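Local coordinates for protein putative fimbrium tip subunit Fim1C (Bacteroides ovatus, PDB 4EPS) that is probably a component of the fimbrial tip, part of the surface filaments that mediate cell adhesion and biofilm formation, at residues 229-234 and 238-243; 193-198 and 204-209; 34-39 and 252-257; 166-171 and 214-219; 188-193 and 422-427. One frame throughout, in Å; residues are numbered along the deposited sequence. Where two conformers were deposited one is given.

How the contacts relate
Starting from the N terminus, contact 3 opens first, at 34-39, and contact 4 follows at 166-171. Contact 5 opens at 188-193, and its last residue, Asp193, also begins contact 2, a hairpin that closes almost at once at 204-209. Contact 4 then closes at 214-219 with contact 2 inside its loop. Contact 1, a second hairpin at 229-243, comes next, and 252-257 closes contact 3 around contacts 1, 2 and 4. Contact 5 closes only at 422-427, so it encloses both hairpins but crosses contacts 3 and 4. Contacts 1 to 4 knit the strands of the fimbrillin-like region; contact 5 ties that region to a distant loop.

Contact 1 (229-234 and 238-243); sequences QIIGHY and QCTLDT
The beta hairpin formed by strands 229-234 and 237-242 belongs to the fimbrillin-like region of the transthyretin clan and sets Ile230 against Leu241 and Gly232 against Cys239 as its antiparallel hydrogen-bonded pairs. Each pair closes a two-bond ring: Leu241 N gives to Ile230 O at 2.7 Å, and Gly232 N gives to Cys239 O at 2.9 Å, with the reciprocal bonds completing both. Ile231-Thr240 lies between them, with Gln229-Asp242 and His233-Gln238 beyond at the ends; these non-hydrogen-bonded pairs send their side chains to the other face.

The face bearing Ile230 and Leu241 is the apolar one. Ile230 CG2 meets Leu241 CD1 at 4.1 Å, while Ile230 CD1 runs on to Thr243 CG2 at 3.8 Å. Leu241 and Thr243 also pack on Val164 and Val162 of strand 148-174, which places this face toward the interior. Opposite Gly232, which has no side chain of its own, Cys239 turns SG between its backbone N and carbonyl carbon (chi1 59°); the sulfur thus leans over the glycine and makes an oblique sulfur-aromatic contact with Tyr234, 4.3 Å from SG to CE1.

The other face is more polar and more open. Ile231 CD1 lies alongside Thr240 OG1 at 3.5 Å, and the ring of His233 runs beside Gln238, its CD2 3.6 Å from Gln238 CB. At the far end Gln229 stretches out beside Asp242, the amide and carboxylate planes 64° apart, and Gln229 NE2 donates to the syn lone pair of Asp242 OD1 at 2.8 Å, the oxygen lying somewhat out of the glutamine's amide plane.

Contact 2 (193-198 and 204-209); sequences DVAFYL and GTKISP
Phe196 and Ile207 meet at the apolar centre, where Phe196 CB lies 3.6 Å from Ile207 CG1 in the conformer given for the isoleucine. Further along, the Pro209 and Phe196 side chains cross at about a right angle, Pro209 CG coming obliquely to 3.7 Å from Phe196 CD2. On the other flank Ile207 CG2 reaches Leu198 CB at 3.9 Å. Tyr218 and Val164 close over the phenylalanine, its ring meeting that of Tyr218 edge-to-face.

These residues belong to the beta hairpin of strands 195-198 and 206-212, whose second strand is only weakly bonded where it starts, about 206-207. Ile207 N donates to Phe196 O at 2.8 Å, and Leu198 N donates to Thr205 O at 2.9 Å; both donors sit about 30° out of the carbonyl planes.

Tyr197 and Lys206 form the non-hydrogen-bonded pair between these bonds. With CG anti to the carbonyl carbon (chi1 -57°), the Tyr197 ring swings across the lysine, CE1 coming within 3.9 Å of Lys206 CG, and makes an edge-to-face pair with His233 on the neighbouring strand. Replacing Tyr197 by an alanine would probably strip the cover from the methylene chain of Lys206 and leave His233 without its aromatic partner.

At the polar rim, Thr205 OG1 turns to the carbonyl of Asn200, with that of Glu202 also within bonding reach. Lys206, extended until it bends at its last torsion, gives its NZ to a water 3.1 Å away; the same water accepts from Phe196 N and donates to Ile207 O.

Contact 3 (34-39 and 252-257); sequences TGFVTT and YKRFVV
Phe36 drives its ring edge into one face of Tyr252 in a T-shaped (edge-to-face) stack, the tightly packed half of this contact. The centroids of the Phe36 and Tyr252 rings are 5.0 Å apart and the planes stand at 77°. Phe36 CE2 is the atom that lands on the face, 3.6 Å from Tyr252 CD2 and offset toward the rim. CG between backbone N and carbonyl carbon (chi1 73°) carries the Tyr252 ring toward the loop, and Gly35 CA borders its edge, 4.3 Å from Tyr252 CE2. A serine in place of Tyr252 would probably leave the edge of Phe36 with no aromatic face to rest on and open a gap between the loop and the strand.

The looser side belongs to Arg254, placed in two conformers. In the one given, NH2 comes obliquely to Phe36 CZ at 3.6 Å, while its stronger partner is Glu217, with which it forms a salt bridge. The contact thus lays the loop 34-39 on strand 251-256, which pairs with strands 23-24 and 148-174.

The stack joins two aromatic rings through dispersion and a weak attraction of C-H edge for pi cloud, so its hold depends on ring orientation and fit.

Contact 4 (166-171 and 214-219); sequences LPSTRY and KKDEYR
Two first torsions bring the Asp216 carboxylate up to the Ser168 side chain: the aspartate carries CG opposite its backbone N (chi1 -179°), and the serine tucks OG between N and the carbonyl carbon (chi1 61°). Asp216 sits in a G1 beta bulge, where it and Glu217 both face Asp212, and from here its side chain points toward strand 148-174.

The two side chains touch through Ser168 CB and Asp216 OD2, 3.5 Å apart, but water does the polar work. One water accepts from Ser168 OG and donates to Asp216 OD2 at 2.7 Å, giving its other hydrogen to Leu166 O; another donates to both Ser168 OG and Asp216 OD2. A third water joins Leu166 N to Asp216 O, which also receives Lys165 NZ. The other carboxylate oxygen, OD1, is taken by Tyr211 OH.

Beside this wet seam lies a dry one, where Leu166 CD1 approaches the Tyr218 ring obliquely, 3.8 Å from CE1. Within 214-219, Glu217 OE2 is gripped twice: Lys215 NZ comes at 2.8 Å from the syn side but well out of the carboxylate plane, and Arg219 NH1 meets the anti lone pair at 2.9 Å, the oxygen lying in the arginine's guanidinium plane.

Contact 5 (188-193 and 422-427); sequences VAMSVD and SPSITT
The backbones of Val188 and Ile425 come no nearer than 8.1 Å between CA atoms, strand 187-190 facing the type I beta turn that runs from Pro423 to Thr426. Met190, modelled as selenomethionine, is extended at its second torsion and then bends about the CG-SE bond (chi3 -79°), which delivers its terminal methyl to the turn. There Met190 CE presses on Ile425 CG2 at 3.4 Å, tighter than ordinary van der Waals contact for two carbons, the two side chains crossing at a slant. Ser424 OG lies at the margin of the same methyl, 4.5 Å from Met190 CE.

The other branch of Ile425 goes to the strand itself: CD1 rests on the carbonyl of Val188, 3.6 Å from its O. One isoleucine at the turn corner thus touches the strand twice, a side chain with one branch and the backbone with the other. The turn that offers it is held from within, since Pro423 O accepts both Thr426 N and Thr426 OG1, the hydroxyl at 2.8 Å and in the carbonyl plane.

On the fimbrillin-like side, strand 187-190 pairs through Ala189 with Thr169 of strand 148-174, and Met190 also packs on Asp216. The turn belongs to the loop between helices 408-419 and 434-438, where Pro423 and Thr426 lean on Tyr274 of strand 273-275 and Thr427 OG1 is bonded to Gly509 N of strand 502-509.

Contact 1 (229-234 and 238-243)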
# COMPACT_ATOMS: atom_id res chain seq x y z
N GLN A 229 27.88 -32.47 5.16
CA GLN A 229 26.66 -31.72 5.29
C GLN A 229 26.99 -30.54 6.18
O GLN A 229 27.79 -30.70 7.12
CB GLN A 229 25.54 -32.57 5.93
CG GLN A 229 25.00 -33.66 5.01
CD GLN A 229 23.82 -34.36 5.63
OE1 GLN A 229 23.68 -34.45 6.85
NE2 GLN A 229 22.94 -34.89 4.79
N ILE A 230 26.45 -29.38 5.87
CA ILE A 230 26.55 -28.21 6.71
C ILE A 230 25.13 -27.97 7.22
O ILE A 230 24.20 -27.84 6.41
CB ILE A 230 27.16 -26.97 6.01
CG1 ILE A 230 28.65 -27.24 5.64
CG2 ILE A 230 27.01 -25.71 6.90
CD1 ILE A 230 29.24 -26.20 4.61
N ILE A 231 24.96 -27.94 8.54
CA ILE A 231 23.65 -27.70 9.14
C ILE A 231 23.58 -26.25 9.52
O ILE A 231 24.46 -25.75 10.23
CB ILE A 231 23.36 -28.64 10.36
CG1 ILE A 231 23.71 -30.14 10.09
CG2 ILE A 231 21.89 -28.47 10.89
CD1 ILE A 231 23.12 -30.80 8.86
N GLY A 232 22.56 -25.56 9.03
CA GLY A 232 22.38 -24.16 9.38
C GLY A 232 21.17 -24.01 10.28
O GLY A 232 20.12 -24.60 10.02
N HIS A 233 21.35 -23.28 11.38
CA HIS A 233 20.31 -22.88 12.31
C HIS A 233 20.09 -21.37 12.15
O HIS A 233 21.05 -20.61 12.10
CB HIS A 233 20.70 -23.25 13.77
CG HIS A 233 20.51 -24.70 14.09
ND1 HIS A 233 20.59 -25.16 15.40
CD2 HIS A 233 20.22 -25.75 13.28
CE1 HIS A 233 20.33 -26.46 15.34
NE2 HIS A 233 20.11 -26.86 14.09
N TYR A 234 18.84 -20.95 11.99
CA TYR A 234 18.47 -19.53 11.85
C TYR A 234 17.02 -19.40 12.22
O TYR A 234 16.24 -20.31 11.92
CB TYR A 234 18.73 -19.01 10.40
CG TYR A 234 17.73 -19.55 9.39
CD1 TYR A 234 17.89 -20.82 8.84
CD2 TYR A 234 16.61 -18.82 9.03
CE1 TYR A 234 16.93 -21.36 7.98
CE2 TYR A 234 15.64 -19.35 8.18
CZ TYR A 234 15.83 -20.60 7.63
OH TYR A 234 14.87 -21.12 6.79
N GLN A 238 15.77 -24.99 10.69
CA GLN A 238 17.05 -25.48 10.23
C GLN A 238 17.05 -25.87 8.79
O GLN A 238 16.00 -26.07 8.15
CB GLN A 238 17.52 -26.66 11.12
CG GLN A 238 16.92 -28.02 10.78
CD GLN A 238 17.41 -29.05 11.77
OE1 GLN A 238 16.79 -29.26 12.82
NE2 GLN A 238 18.55 -29.66 11.49
N CYS A 239 18.25 -25.96 8.26
CA CYS A 239 18.44 -26.37 6.89
C CYS A 239 19.67 -27.26 6.83
O CYS A 239 20.54 -27.17 7.69
CB CYS A 239 18.55 -25.16 5.97
SG CYS A 239 19.92 -24.05 6.36
N THR A 240 19.70 -28.14 5.85
CA THR A 240 20.86 -28.98 5.61
C THR A 240 21.37 -28.60 4.26
O THR A 240 20.62 -28.68 3.28
CB THR A 240 20.54 -30.48 5.72
OG1 THR A 240 20.17 -30.79 7.06
CG2 THR A 240 21.71 -31.37 5.32
N LEU A 241 22.66 -28.24 4.20
CA LEU A 241 23.34 -27.91 2.96
C LEU A 241 24.22 -29.09 2.61
O LEU A 241 25.23 -29.33 3.27
CB LEU A 241 24.14 -26.61 3.11
CG LEU A 241 23.35 -25.49 3.83
CD1 LEU A 241 24.24 -24.36 4.21
CD2 LEU A 241 22.12 -25.07 3.02
N ASP A 242 23.77 -29.88 1.63
CA ASP A 242 24.50 -31.04 1.15
C ASP A 242 25.56 -30.56 0.17
O ASP A 242 25.22 -30.16 -0.94
CB ASP A 242 23.52 -32.04 0.50
CG ASP A 242 22.57 -32.66 1.53
OD1 ASP A 242 23.02 -33.54 2.29
OD2 ASP A 242 21.41 -32.21 1.61
N THR A 243 26.83 -30.55 0.59
CA THR A 243 27.92 -30.08 -0.30
C THR A 243 28.43 -31.22 -1.20
O THR A 243 29.16 -30.96 -2.17
CB THR A 243 29.09 -29.45 0.49
OG1 THR A 243 29.87 -30.48 1.11
CG2 THR A 243 28.63 -28.39 1.51

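Contact 2 (193-198 and 204-209)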
# COMPACT_ATOMS: atom_id res chain seq x y z
N ASP A 193 19.91 -15.38 15.24
CA ASP A 193 20.35 -16.59 15.95
C ASP A 193 20.94 -17.56 14.93
O ASP A 193 20.52 -18.72 14.85
CB ASP A 193 19.18 -17.22 16.72
CG ASP A 193 18.57 -16.29 17.76
OD1 ASP A 193 19.35 -15.64 18.49
OD2 ASP A 193 17.32 -16.22 17.83
N VAL A 194 21.82 -17.03 14.08
CA VAL A 194 22.42 -17.82 12.98
C VAL A 194 23.64 -18.58 13.47
O VAL A 194 24.58 -17.98 13.99
CB VAL A 194 22.77 -16.93 11.74
CG1 VAL A 194 23.46 -17.76 10.64
CG2 VAL A 194 21.52 -16.27 11.18
N ALA A 195 23.66 -19.88 13.21
CA ALA A 195 24.82 -20.71 13.52
C ALA A 195 24.92 -21.79 12.49
O ALA A 195 23.90 -22.37 12.10
CB ALA A 195 24.70 -21.32 14.93
N PHE A 196 26.15 -22.07 12.07
CA PHE A 196 26.42 -23.16 11.14
C PHE A 196 27.28 -24.22 11.82
O PHE A 196 28.19 -23.88 12.59
CB PHE A 196 27.11 -22.65 9.87
CG PHE A 196 26.28 -21.71 9.04
CD1 PHE A 196 25.36 -22.19 8.12
CD2 PHE A 196 26.42 -20.33 9.19
CE1 PHE A 196 24.60 -21.31 7.35
CE2 PHE A 196 25.66 -19.44 8.40
CZ PHE A 196 24.74 -19.94 7.51
N TYR A 197 27.03 -25.50 11.48
CA TYR A 197 27.72 -26.66 12.03
C TYR A 197 28.17 -27.62 10.96
O TYR A 197 27.44 -27.85 10.00
CB TYR A 197 26.79 -27.44 12.99
CG TYR A 197 26.27 -26.58 14.11
CD1 TYR A 197 26.98 -26.44 15.30
CD2 TYR A 197 25.06 -25.89 13.98
CE1 TYR A 197 26.51 -25.62 16.33
CE2 TYR A 197 24.58 -25.08 15.01
CZ TYR A 197 25.31 -24.95 16.18
OH TYR A 197 24.83 -24.17 17.20
N LEU A 198 29.33 -28.25 11.17
CA LEU A 198 29.80 -29.27 10.26
C LEU A 198 29.28 -30.66 10.67
O LEU A 198 29.53 -31.09 11.81
CB LEU A 198 31.35 -29.29 10.21
CG LEU A 198 32.00 -29.96 9.00
CD1 LEU A 198 31.73 -29.18 7.74
CD2 LEU A 198 33.49 -30.06 9.20
N GLY A 204 31.30 -28.08 19.60
CA GLY A 204 32.59 -28.33 18.97
C GLY A 204 32.59 -28.45 17.45
O GLY A 204 33.67 -28.52 16.86
N THR A 205 31.40 -28.49 16.80
CA THR A 205 31.32 -28.63 15.33
C THR A 205 30.93 -27.30 14.65
O THR A 205 30.81 -27.25 13.42
CB THR A 205 30.34 -29.74 14.94
OG1 THR A 205 29.07 -29.45 15.52
CG2 THR A 205 30.83 -31.13 15.36
N LYS A 206 30.75 -26.23 15.45
CA LYS A 206 30.37 -24.89 15.01
C LYS A 206 31.42 -24.33 14.07
O LYS A 206 32.63 -24.39 14.36
CB LYS A 206 30.13 -23.96 16.20
CG LYS A 206 29.16 -22.82 15.88
CD LYS A 206 29.00 -21.86 17.07
CE LYS A 206 27.99 -20.76 16.81
NZ LYS A 206 28.47 -19.76 15.81
N ILE A 207 30.96 -23.80 12.93
CA ILE A 207 31.89 -23.25 11.96
C ILE A 207 31.67 -21.72 11.83
O ILE A 207 30.60 -21.21 12.21
CB ILE A 207 31.83 -24.04 10.63
CG1 ILE A 207 30.47 -23.99 9.94
CG2 ILE A 207 32.25 -25.51 10.89
CD1 ILE A 207 30.31 -24.94 8.70
N SER A 208 32.71 -20.98 11.39
CA SER A 208 32.62 -19.52 11.31
C SER A 208 32.87 -19.01 9.89
O SER A 208 34.00 -18.65 9.55
CB SER A 208 33.58 -18.87 12.31
OG SER A 208 33.40 -19.44 13.60
N PRO A 209 31.82 -18.98 9.04
CA PRO A 209 32.01 -18.49 7.67
C PRO A 209 32.19 -16.99 7.63
O PRO A 209 31.95 -16.29 8.63
CB PRO A 209 30.71 -18.89 6.94
CG PRO A 209 29.73 -19.24 7.99
CD PRO A 209 30.41 -19.32 9.33
O HOH W 1 28.21 -20.13 12.77

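Contact 3 (34-39 and 252-257)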
# COMPACT_ATOMS: atom_id res chain seq x y z
N THR A 34 30.39 -12.80 -13.65
CA THR A 34 31.79 -12.57 -13.30
C THR A 34 32.26 -13.52 -12.17
O THR A 34 33.43 -13.91 -12.14
CB THR A 34 31.96 -11.08 -12.87
OG1 THR A 34 31.16 -10.24 -13.69
CG2 THR A 34 33.41 -10.61 -12.91
N GLY A 35 31.35 -13.85 -11.26
CA GLY A 35 31.66 -14.68 -10.11
C GLY A 35 32.32 -13.83 -9.04
O GLY A 35 32.15 -12.62 -9.03
N PHE A 36 33.09 -14.46 -8.14
CA PHE A 36 33.77 -13.75 -7.05
C PHE A 36 35.19 -13.50 -7.45
O PHE A 36 36.01 -14.43 -7.49
CB PHE A 36 33.71 -14.54 -5.74
CG PHE A 36 32.32 -14.73 -5.22
CD1 PHE A 36 31.73 -13.78 -4.39
CD2 PHE A 36 31.58 -15.86 -5.57
CE1 PHE A 36 30.41 -13.96 -3.92
CE2 PHE A 36 30.27 -16.04 -5.08
CZ PHE A 36 29.69 -15.08 -4.27
N VAL A 37 35.47 -12.23 -7.77
CA VAL A 37 36.78 -11.79 -8.23
C VAL A 37 37.45 -11.01 -7.13
O VAL A 37 36.91 -10.02 -6.63
CB VAL A 37 36.69 -10.96 -9.54
CG1 VAL A 37 38.06 -10.42 -9.95
CG2 VAL A 37 36.10 -11.79 -10.68
N THR A 38 38.64 -11.45 -6.78
CA THR A 38 39.45 -10.81 -5.76
C THR A 38 40.11 -9.57 -6.33
O THR A 38 40.70 -9.60 -7.41
CB THR A 38 40.51 -11.84 -5.27
OG1 THR A 38 39.84 -12.93 -4.62
CG2 THR A 38 41.57 -11.22 -4.38
N THR A 39 40.03 -8.45 -5.63
CA THR A 39 40.65 -7.24 -6.18
C THR A 39 42.06 -6.98 -5.60
O THR A 39 42.85 -6.25 -6.21
CB THR A 39 39.71 -6.02 -5.98
OG1 THR A 39 40.29 -4.89 -6.63
CG2 THR A 39 39.42 -5.72 -4.50
N TYR A 252 31.95 -22.13 -7.10
CA TYR A 252 31.11 -22.01 -5.92
C TYR A 252 29.74 -22.66 -6.12
O TYR A 252 29.22 -22.73 -7.24
CB TYR A 252 30.93 -20.52 -5.50
CG TYR A 252 30.03 -19.70 -6.39
CD1 TYR A 252 28.64 -19.70 -6.21
CD2 TYR A 252 30.56 -18.85 -7.35
CE1 TYR A 252 27.81 -18.92 -7.01
CE2 TYR A 252 29.74 -18.03 -8.13
CZ TYR A 252 28.36 -18.08 -7.97
OH TYR A 252 27.57 -17.28 -8.74
N LYS A 253 29.14 -23.04 -5.01
CA LYS A 253 27.79 -23.55 -4.97
C LYS A 253 27.02 -22.62 -4.05
O LYS A 253 27.41 -22.47 -2.88
CB LYS A 253 27.77 -25.01 -4.47
CG LYS A 253 26.37 -25.54 -4.08
CD LYS A 253 25.33 -25.54 -5.20
CE LYS A 253 23.97 -25.81 -4.61
NZ LYS A 253 22.87 -25.66 -5.60
N ARG A 254 25.96 -22.00 -4.56
CA ARG A 254 25.14 -21.10 -3.76
C ARG A 254 23.88 -21.82 -3.29
O ARG A 254 23.12 -22.34 -4.11
CB ARG A 254 24.78 -19.81 -4.51
CG ARG A 254 23.92 -18.85 -3.67
CD ARG A 254 23.56 -17.57 -4.42
NE ARG A 254 24.51 -16.48 -4.15
CZ ARG A 254 25.33 -15.95 -5.06
NH1 ARG A 254 25.33 -16.40 -6.31
NH2 ARG A 254 26.14 -14.96 -4.73
N PHE A 255 23.67 -21.87 -1.98
CA PHE A 255 22.48 -22.48 -1.39
C PHE A 255 21.52 -21.35 -1.03
O PHE A 255 21.84 -20.55 -0.15
CB PHE A 255 22.84 -23.28 -0.14
CG PHE A 255 23.73 -24.47 -0.39
CD1 PHE A 255 23.19 -25.72 -0.70
CD2 PHE A 255 25.12 -24.35 -0.31
CE1 PHE A 255 24.01 -26.83 -0.90
CE2 PHE A 255 25.94 -25.48 -0.50
CZ PHE A 255 25.38 -26.71 -0.79
N VAL A 256 20.36 -21.29 -1.69
CA VAL A 256 19.34 -20.26 -1.40
C VAL A 256 18.32 -20.91 -0.45
O VAL A 256 17.66 -21.87 -0.82
CB VAL A 256 18.69 -19.68 -2.69
CG1 VAL A 256 17.57 -18.68 -2.35
CG2 VAL A 256 19.76 -19.02 -3.58
N VAL A 257 18.25 -20.41 0.78
CA VAL A 257 17.41 -21.01 1.80
C VAL A 257 16.06 -20.29 1.87
O VAL A 257 16.01 -19.08 2.02
CB VAL A 257 18.13 -21.00 3.19
CG1 VAL A 257 17.24 -21.60 4.29
CG2 VAL A 257 19.49 -21.74 3.10

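Contact 4 (166-171 and 214-219)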
# COMPACT_ATOMS: atom_id res chain seq x y z
N LEU A 166 20.51 -16.79 3.31
CA LEU A 166 19.37 -17.05 4.19
C LEU A 166 18.17 -16.15 3.78
O LEU A 166 18.36 -15.17 3.07
CB LEU A 166 19.76 -16.83 5.66
CG LEU A 166 20.86 -17.76 6.23
CD1 LEU A 166 21.17 -17.36 7.67
CD2 LEU A 166 20.46 -19.23 6.11
N PRO A 167 16.93 -16.48 4.19
CA PRO A 167 15.81 -15.60 3.82
C PRO A 167 15.95 -14.21 4.47
O PRO A 167 16.48 -14.06 5.57
CB PRO A 167 14.57 -16.32 4.38
CG PRO A 167 15.07 -17.28 5.37
CD PRO A 167 16.47 -17.64 5.00
N SER A 168 15.56 -13.18 3.72
CA SER A 168 15.57 -11.80 4.21
C SER A 168 14.39 -11.08 3.57
O SER A 168 13.89 -11.52 2.54
CB SER A 168 16.89 -11.10 3.92
OG SER A 168 17.19 -11.00 2.54
N THR A 169 13.91 -10.02 4.22
CA THR A 169 12.75 -9.30 3.70
C THR A 169 12.95 -7.80 3.72
O THR A 169 13.11 -7.21 4.78
CB THR A 169 11.49 -9.66 4.51
OG1 THR A 169 11.32 -11.06 4.51
CG2 THR A 169 10.19 -8.97 3.94
N ARG A 170 12.95 -7.19 2.55
CA ARG A 170 12.98 -5.74 2.50
C ARG A 170 11.55 -5.24 2.79
O ARG A 170 10.59 -5.74 2.20
CB ARG A 170 13.49 -5.23 1.15
CG ARG A 170 13.27 -3.73 1.00
CD ARG A 170 13.57 -3.24 -0.38
NE ARG A 170 13.55 -1.78 -0.41
CZ ARG A 170 13.69 -1.06 -1.52
NH1 ARG A 170 13.83 -1.67 -2.69
NH2 ARG A 170 13.67 0.26 -1.47
N TYR A 171 11.42 -4.27 3.69
CA TYR A 171 10.15 -3.61 3.95
C TYR A 171 10.16 -2.25 3.30
O TYR A 171 11.05 -1.45 3.56
CB TYR A 171 9.87 -3.44 5.46
CG TYR A 171 9.41 -4.70 6.14
CD1 TYR A 171 10.31 -5.71 6.48
CD2 TYR A 171 8.06 -4.91 6.43
CE1 TYR A 171 9.89 -6.89 7.07
CE2 TYR A 171 7.63 -6.09 7.03
CZ TYR A 171 8.55 -7.07 7.36
OH TYR A 171 8.17 -8.25 7.94
N LYS A 214 27.37 -6.48 2.80
CA LYS A 214 26.87 -5.75 1.63
C LYS A 214 25.89 -6.61 0.83
O LYS A 214 24.82 -6.13 0.44
CB LYS A 214 28.05 -5.30 0.73
CG LYS A 214 27.65 -4.32 -0.38
CD LYS A 214 28.84 -4.00 -1.28
CE LYS A 214 28.46 -3.06 -2.39
NZ LYS A 214 29.63 -2.77 -3.27
N LYS A 215 26.23 -7.90 0.58
CA LYS A 215 25.37 -8.81 -0.18
C LYS A 215 24.41 -9.61 0.72
O LYS A 215 23.50 -10.26 0.19
CB LYS A 215 26.21 -9.81 -1.00
CG LYS A 215 27.02 -9.18 -2.13
CD LYS A 215 27.81 -10.22 -2.92
CE LYS A 215 26.99 -10.91 -3.98
NZ LYS A 215 27.58 -12.21 -4.39
N ASP A 216 24.62 -9.58 2.06
CA ASP A 216 23.85 -10.35 3.06
C ASP A 216 23.94 -11.86 2.74
O ASP A 216 22.92 -12.54 2.54
CB ASP A 216 22.38 -9.89 3.19
CG ASP A 216 21.61 -10.67 4.25
OD1 ASP A 216 22.23 -11.07 5.27
OD2 ASP A 216 20.41 -10.95 4.03
N GLU A 217 25.16 -12.39 2.71
CA GLU A 217 25.33 -13.81 2.42
C GLU A 217 26.58 -14.29 3.14
O GLU A 217 27.46 -13.47 3.48
CB GLU A 217 25.37 -14.09 0.88
CG GLU A 217 26.61 -13.59 0.18
CD GLU A 217 26.65 -13.73 -1.33
OE1 GLU A 217 25.59 -13.98 -1.96
OE2 GLU A 217 27.75 -13.56 -1.89
N TYR A 218 26.65 -15.61 3.39
CA TYR A 218 27.78 -16.23 4.08
C TYR A 218 28.60 -17.00 3.09
O TYR A 218 28.02 -17.67 2.22
CB TYR A 218 27.31 -17.17 5.19
CG TYR A 218 26.55 -16.47 6.29
CD1 TYR A 218 25.19 -16.18 6.14
CD2 TYR A 218 27.18 -16.07 7.47
CE1 TYR A 218 24.47 -15.54 7.16
CE2 TYR A 218 26.47 -15.43 8.49
CZ TYR A 218 25.12 -15.17 8.33
OH TYR A 218 24.40 -14.52 9.30
N ARG A 219 29.93 -16.93 3.21
CA ARG A 219 30.87 -17.62 2.31
C ARG A 219 31.84 -18.44 3.10
O ARG A 219 32.30 -18.01 4.16
CB ARG A 219 31.61 -16.61 1.40
CG ARG A 219 30.63 -15.85 0.50
CD ARG A 219 31.25 -15.24 -0.74
NE ARG A 219 32.01 -14.03 -0.46
CZ ARG A 219 31.53 -12.79 -0.50
NH1 ARG A 219 30.24 -12.58 -0.79
NH2 ARG A 219 32.31 -11.75 -0.24
O HOH W 2 22.15 -14.62 4.16
O HOH W 3 19.29 -12.77 2.36
O HOH W 4 19.27 -9.37 2.10

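Contact 5 (188-193 and 422-427)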
# COMPACT_ATOMS: atom_id res chain seq x y z
N VAL A 188 15.95 -3.80 5.64
CA VAL A 188 15.88 -5.25 5.42
C VAL A 188 15.91 -6.02 6.72
O VAL A 188 16.85 -5.89 7.50
CB VAL A 188 17.04 -5.75 4.47
CG1 VAL A 188 16.89 -7.24 4.17
CG2 VAL A 188 17.08 -4.94 3.17
N ALA A 189 14.90 -6.85 6.93
CA ALA A 189 14.82 -7.77 8.07
C ALA A 189 15.67 -9.00 7.71
O ALA A 189 15.44 -9.60 6.67
CB ALA A 189 13.36 -8.18 8.30
N MSE A 190 16.67 -9.32 8.51
CA MSE A 190 17.59 -10.44 8.23
C MSE A 190 17.56 -11.46 9.34
O MSE A 190 17.27 -11.12 10.49
CB MSE A 190 19.00 -9.89 8.04
CG MSE A 190 19.14 -9.09 6.76
SE MSE A 190 20.79 -8.17 6.67
CE MSE A 190 20.38 -6.55 7.89
N SER A 191 17.87 -12.71 9.00
CA SER A 191 17.82 -13.83 9.93
C SER A 191 18.65 -13.59 11.18
O SER A 191 19.75 -13.03 11.11
CB SER A 191 18.30 -15.12 9.24
OG SER A 191 17.38 -15.49 8.22
N VAL A 192 18.13 -14.08 12.32
CA VAL A 192 18.80 -13.97 13.61
C VAL A 192 19.11 -15.36 14.16
O VAL A 192 18.65 -16.39 13.62
CB VAL A 192 17.99 -13.11 14.64
CG1 VAL A 192 18.01 -11.64 14.24
CG2 VAL A 192 16.56 -13.61 14.81
N ASP A 193 19.91 -15.38 15.24
CA ASP A 193 20.35 -16.59 15.95
C ASP A 193 20.94 -17.56 14.93
O ASP A 193 20.52 -18.72 14.85
CB ASP A 193 19.18 -17.22 16.72
CG ASP A 193 18.57 -16.29 17.76
OD1 ASP A 193 19.35 -15.64 18.49
OD2 ASP A 193 17.32 -16.22 17.83
N SER A 422 18.04 -6.19 20.26
CA SER A 422 17.72 -5.24 19.20
C SER A 422 18.38 -5.68 17.87
O SER A 422 19.52 -6.17 17.87
CB SER A 422 18.18 -3.83 19.59
OG SER A 422 19.58 -3.79 19.78
N PRO A 423 17.70 -5.46 16.72
CA PRO A 423 18.32 -5.82 15.42
C PRO A 423 19.56 -4.96 15.15
O PRO A 423 19.62 -3.81 15.59
CB PRO A 423 17.21 -5.49 14.40
CG PRO A 423 15.93 -5.43 15.19
CD PRO A 423 16.34 -4.91 16.55
N SER A 424 20.53 -5.50 14.39
CA SER A 424 21.78 -4.78 14.06
C SER A 424 21.53 -3.50 13.26
O SER A 424 22.32 -2.56 13.32
CB SER A 424 22.71 -5.70 13.25
OG SER A 424 22.08 -6.07 12.03
N ILE A 425 20.41 -3.44 12.52
CA ILE A 425 20.07 -2.27 11.70
C ILE A 425 19.49 -1.10 12.52
O ILE A 425 19.25 -0.04 11.96
CB ILE A 425 19.10 -2.67 10.56
CG1 ILE A 425 17.78 -3.31 11.13
CG2 ILE A 425 19.84 -3.60 9.55
CD1 ILE A 425 16.66 -3.49 10.12
N THR A 426 19.24 -1.31 13.81
CA THR A 426 18.66 -0.25 14.67
C THR A 426 19.73 0.46 15.50
O THR A 426 20.91 0.08 15.50
CB THR A 426 17.59 -0.86 15.62
OG1 THR A 426 18.22 -1.65 16.64
CG2 THR A 426 16.52 -1.65 14.87
N THR A 427 19.30 1.48 16.29
CA THR A 427 20.20 2.21 17.17
C THR A 427 20.68 1.36 18.35
O THR A 427 21.65 1.72 19.00
CB THR A 427 19.43 3.43 17.78
OG1 THR A 427 18.31 2.95 18.54
CG2 THR A 427 18.96 4.43 16.74